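Local coordinates for protein pollen receptor-like kinase 3 (Arabidopsis thaliana, PDB 5WLS) that probably acts as a pollen-expressed leucine-rich-repeat receptor-like kinase, whose extracellular domain resembles the SERK co-receptors and is likely to take part in signal perception, at residues A[1-9]-A[59-67]. Numbering follows the deposited sequence.
Sequences SEPLVRFKR and IEDLKDLPN
L4 lays its CD1 methyl against the carbonyl of D61 and the CD2 methyl of L65, and it has more surface buried here than any other residue of 1-9. A chi1 of 63° tucks CG between its own N and C, swinging CD1 toward the 59-63 helix. L4 CD1 then lies 3.5 Å from D61 O, and L4 CB also faces that oxygen. L65 answers with its CD2, 3.4 Å from L4 CD1. The same L65 CD2 methyl also meets V5 CG2 at 4.0 Å, the two side chains crossing at about a right angle. The short segments of helices 3-9 and 59-63 run nearly antiparallel, 160° between their directions, with axes 8.6 Å apart at closest approach. In fold terms, this joins the N-terminal cap helix of the leucine-rich-repeat ectodomain to the short helical turn that follows strand 42-47 and precedes strand 70-72. Strand 42-47 packs against one side: K8 and L62 touch I46 and L65 touches V43, while V5 touches W21 and W32 in neighbouring loops. About one turn on from L4, at F7, D61 sets its carboxylate against the aromatic side chain, with D61 OD2 3.3 Å from F7 CB. D61 OD1 sits at the ring edge, 3.3 Å from F7 CD2. The two planes are 51° apart, so the carboxylate is neither stacked on the ring nor coplanar with it. An alanine at D61 lacks the carboxylate, which would probably leave F7 CB and the CD2 edge of its ring without their partner across the contact. On the side facing strand 42-47, K8 contributes its aliphatic part: K8 CG lies 3.8 Å from L62 CD2, and the chain bends after CG and leads away from 59-67.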
loop_
_atom_site.group_PDB
_atom_site.type_symbol
_atom_site.label_atom_id
_atom_site.label_comp_id
_atom_site.label_asym_id
_atom_site.label_seq_id
_atom_site.Cartn_x
_atom_site.Cartn_y
_atom_site.Cartn_z
ATOM N N SER A 1 21.831 2.565 11.284
ATOM C CA SER A 1 20.827 2.622 10.227
ATOM C C SER A 1 21.343 2.027 8.912
ATOM O O SER A 1 20.645 2.033 7.904
ATOM C CB SER A 1 20.331 4.051 10.020
ATOM O OG SER A 1 19.430 4.413 11.055
ATOM N N GLU A 2 22.562 1.507 8.936
ATOM C CA GLU A 2 23.155 0.851 7.775
ATOM C C GLU A 2 22.905 -0.667 7.727
ATOM O O GLU A 2 22.562 -1.192 6.652
ATOM C CB GLU A 2 24.661 1.168 7.704
ATOM C CG GLU A 2 25.498 0.900 8.961
ATOM C CD GLU A 2 25.298 1.936 10.058
ATOM O OE1 GLU A 2 24.354 1.769 10.858
ATOM O OE2 GLU A 2 26.078 2.910 10.126
ATOM N N PRO A 3 23.036 -1.429 8.862
ATOM C CA PRO A 3 23.043 -2.896 8.740
ATOM C C PRO A 3 21.684 -3.524 8.479
ATOM O O PRO A 3 21.584 -4.591 7.873
ATOM C CB PRO A 3 23.590 -3.346 10.099
ATOM C CG PRO A 3 23.085 -2.325 11.042
ATOM C CD PRO A 3 23.103 -1.021 10.285
ATOM N N LEU A 4 20.637 -2.885 8.957
ATOM C CA LEU A 4 19.275 -3.367 8.753
ATOM C C LEU A 4 18.786 -3.067 7.347
ATOM O O LEU A 4 18.097 -3.896 6.730
ATOM C CB LEU A 4 18.362 -2.723 9.790
ATOM C CG LEU A 4 18.228 -1.202 9.708
ATOM C CD1 LEU A 4 17.250 -0.795 10.693
ATOM C CD2 LEU A 4 19.474 -0.403 9.939
ATOM N N VAL A 5 19.102 -1.868 6.858
ATOM C CA VAL A 5 18.862 -1.507 5.470
ATOM C C VAL A 5 19.589 -2.464 4.531
ATOM O O VAL A 5 19.062 -2.827 3.470
ATOM C CB VAL A 5 19.262 -0.038 5.262
ATOM C CG1 VAL A 5 19.079 0.380 3.843
ATOM C CG2 VAL A 5 18.420 0.838 6.168
ATOM N N ARG A 6 20.791 -2.925 4.908
ATOM C CA ARG A 6 21.404 -3.868 3.980
ATOM C C ARG A 6 21.076 -5.321 4.321
ATOM O O ARG A 6 21.339 -6.206 3.503
ATOM C CB ARG A 6 22.921 -3.679 3.908
ATOM C CG ARG A 6 23.502 -4.330 2.650
ATOM C CD ARG A 6 24.745 -5.157 2.876
ATOM N NE ARG A 6 25.493 -5.354 1.634
ATOM C CZ ARG A 6 26.348 -6.351 1.428
ATOM N NH1 ARG A 6 26.566 -7.246 2.381
ATOM N NH2 ARG A 6 26.986 -6.455 0.268
ATOM N N PHE A 7 20.438 -5.580 5.467
ATOM C CA PHE A 7 19.654 -6.805 5.607
ATOM C C PHE A 7 18.563 -6.824 4.558
ATOM O O PHE A 7 18.365 -7.822 3.858
ATOM C CB PHE A 7 19.002 -6.909 6.995
ATOM C CG PHE A 7 19.955 -7.091 8.146
ATOM C CD1 PHE A 7 21.287 -7.419 7.950
ATOM C CD2 PHE A 7 19.488 -6.958 9.445
ATOM C CE1 PHE A 7 22.131 -7.573 9.035
ATOM C CE2 PHE A 7 20.325 -7.122 10.527
ATOM C CZ PHE A 7 21.650 -7.431 10.322
ATOM N N LYS A 8 17.850 -5.703 4.432
ATOM C CA LYS A 8 16.705 -5.637 3.539
ATOM C C LYS A 8 17.139 -5.701 2.081
ATOM O O LYS A 8 16.455 -6.313 1.250
ATOM C CB LYS A 8 15.915 -4.360 3.815
ATOM C CG LYS A 8 14.541 -4.328 3.189
ATOM C CD LYS A 8 14.552 -3.491 1.926
ATOM C CE LYS A 8 13.162 -3.368 1.342
ATOM N NZ LYS A 8 13.184 -2.594 0.073
ATOM N N ARG A 9 18.270 -5.082 1.746
ATOM C CA ARG A 9 18.775 -5.192 0.382
ATOM C C ARG A 9 19.160 -6.619 0.017
ATOM O O ARG A 9 19.043 -7.007 -1.154
ATOM C CB ARG A 9 19.979 -4.271 0.202
ATOM C CG ARG A 9 20.667 -4.440 -1.118
ATOM C CD ARG A 9 21.081 -3.114 -1.686
ATOM N NE ARG A 9 19.963 -2.259 -2.078
ATOM C CZ ARG A 9 19.666 -1.963 -3.337
ATOM N NH1 ARG A 9 20.360 -2.502 -4.322
ATOM N NH2 ARG A 9 18.650 -1.162 -3.613
ATOM N N ILE A 59 10.045 -7.659 7.407
ATOM C CA ILE A 59 9.648 -6.405 8.031
ATOM C C ILE A 59 10.313 -6.200 9.389
ATOM O O ILE A 59 10.402 -5.063 9.865
ATOM C CB ILE A 59 8.107 -6.367 8.075
ATOM C CG1 ILE A 59 7.595 -5.872 6.723
ATOM C CG2 ILE A 59 7.568 -5.495 9.204
ATOM C CD1 ILE A 59 6.118 -5.884 6.589
ATOM N N GLU A 60 10.843 -7.260 10.004
ATOM C CA GLU A 60 11.603 -7.072 11.235
ATOM C C GLU A 60 12.837 -6.212 10.996
ATOM O O GLU A 60 13.261 -5.471 11.890
ATOM C CB GLU A 60 12.004 -8.424 11.829
ATOM C CG GLU A 60 10.832 -9.304 12.242
ATOM C CD GLU A 60 10.027 -8.716 13.388
ATOM O OE1 GLU A 60 10.612 -7.997 14.225
ATOM O OE2 GLU A 60 8.808 -8.981 13.454
ATOM N N ASP A 61 13.423 -6.291 9.798
ATOM C CA ASP A 61 14.498 -5.372 9.435
ATOM C C ASP A 61 14.002 -3.930 9.399
ATOM O O ASP A 61 14.676 -3.021 9.895
ATOM C CB ASP A 61 15.096 -5.763 8.082
ATOM C CG ASP A 61 15.794 -7.107 8.121
ATOM O OD1 ASP A 61 16.278 -7.498 9.203
ATOM O OD2 ASP A 61 15.866 -7.769 7.065
ATOM N N LEU A 62 12.821 -3.701 8.817
ATOM C CA LEU A 62 12.308 -2.340 8.702
ATOM C C LEU A 62 11.808 -1.793 10.033
ATOM O O LEU A 62 11.686 -0.572 10.177
ATOM C CB LEU A 62 11.180 -2.277 7.669
ATOM C CG LEU A 62 11.432 -2.787 6.247
ATOM C CD1 LEU A 62 10.171 -2.631 5.407
ATOM C CD2 LEU A 62 12.609 -2.074 5.597
ATOM N N LYS A 63 11.515 -2.660 11.006
ATOM C CA LYS A 63 11.134 -2.187 12.331
ATOM C C LYS A 63 12.295 -1.536 13.066
ATOM O O LYS A 63 12.063 -0.739 13.981
ATOM C CB LYS A 63 10.579 -3.337 13.175
ATOM C CG LYS A 63 9.117 -3.657 12.918
ATOM C CD LYS A 63 8.724 -4.980 13.557
ATOM C CE LYS A 63 8.482 -4.823 15.052
ATOM N NZ LYS A 63 7.948 -6.073 15.665
ATOM N N ASP A 64 13.532 -1.854 12.689
ATOM C CA ASP A 64 14.697 -1.270 13.335
ATOM C C ASP A 64 15.024 0.130 12.815
ATOM O O ASP A 64 16.036 0.705 13.230
ATOM C CB ASP A 64 15.903 -2.201 13.172
ATOM C CG ASP A 64 15.710 -3.542 13.834
ATOM O OD1 ASP A 64 14.934 -3.627 14.808
ATOM O OD2 ASP A 64 16.336 -4.520 13.366
ATOM N N LEU A 65 14.193 0.691 11.921
ATOM C CA LEU A 65 14.225 2.102 11.549
ATOM C C LEU A 65 13.085 2.813 12.257
ATOM O O LEU A 65 11.931 2.723 11.810
ATOM C CB LEU A 65 14.107 2.281 10.032
ATOM C CG LEU A 65 15.017 1.460 9.131
ATOM C CD1 LEU A 65 14.623 1.591 7.668
ATOM C CD2 LEU A 65 16.374 2.154 9.337
ATOM N N PRO A 66 13.350 3.558 13.335
ATOM C CA PRO A 66 12.247 4.053 14.171
ATOM C C PRO A 66 11.484 5.221 13.586
ATOM O O PRO A 66 10.360 5.473 14.038
ATOM C CB PRO A 66 12.955 4.457 15.475
ATOM C CG PRO A 66 14.330 4.816 15.053
ATOM C CD PRO A 66 14.668 3.887 13.905
ATOM N N ASN A 67 12.026 5.938 12.608
ATOM C CA ASN A 67 11.301 7.056 12.027
ATOM C C ASN A 67 10.989 6.828 10.559
ATOM O O ASN A 67 10.709 7.790 9.832
ATOM C CB ASN A 67 12.104 8.346 12.200
ATOM C CG ASN A 67 12.622 8.518 13.613
ATOM O OD1 ASN A 67 13.810 8.325 13.870
ATOM N ND2 ASN A 67 11.725 8.802 14.545
#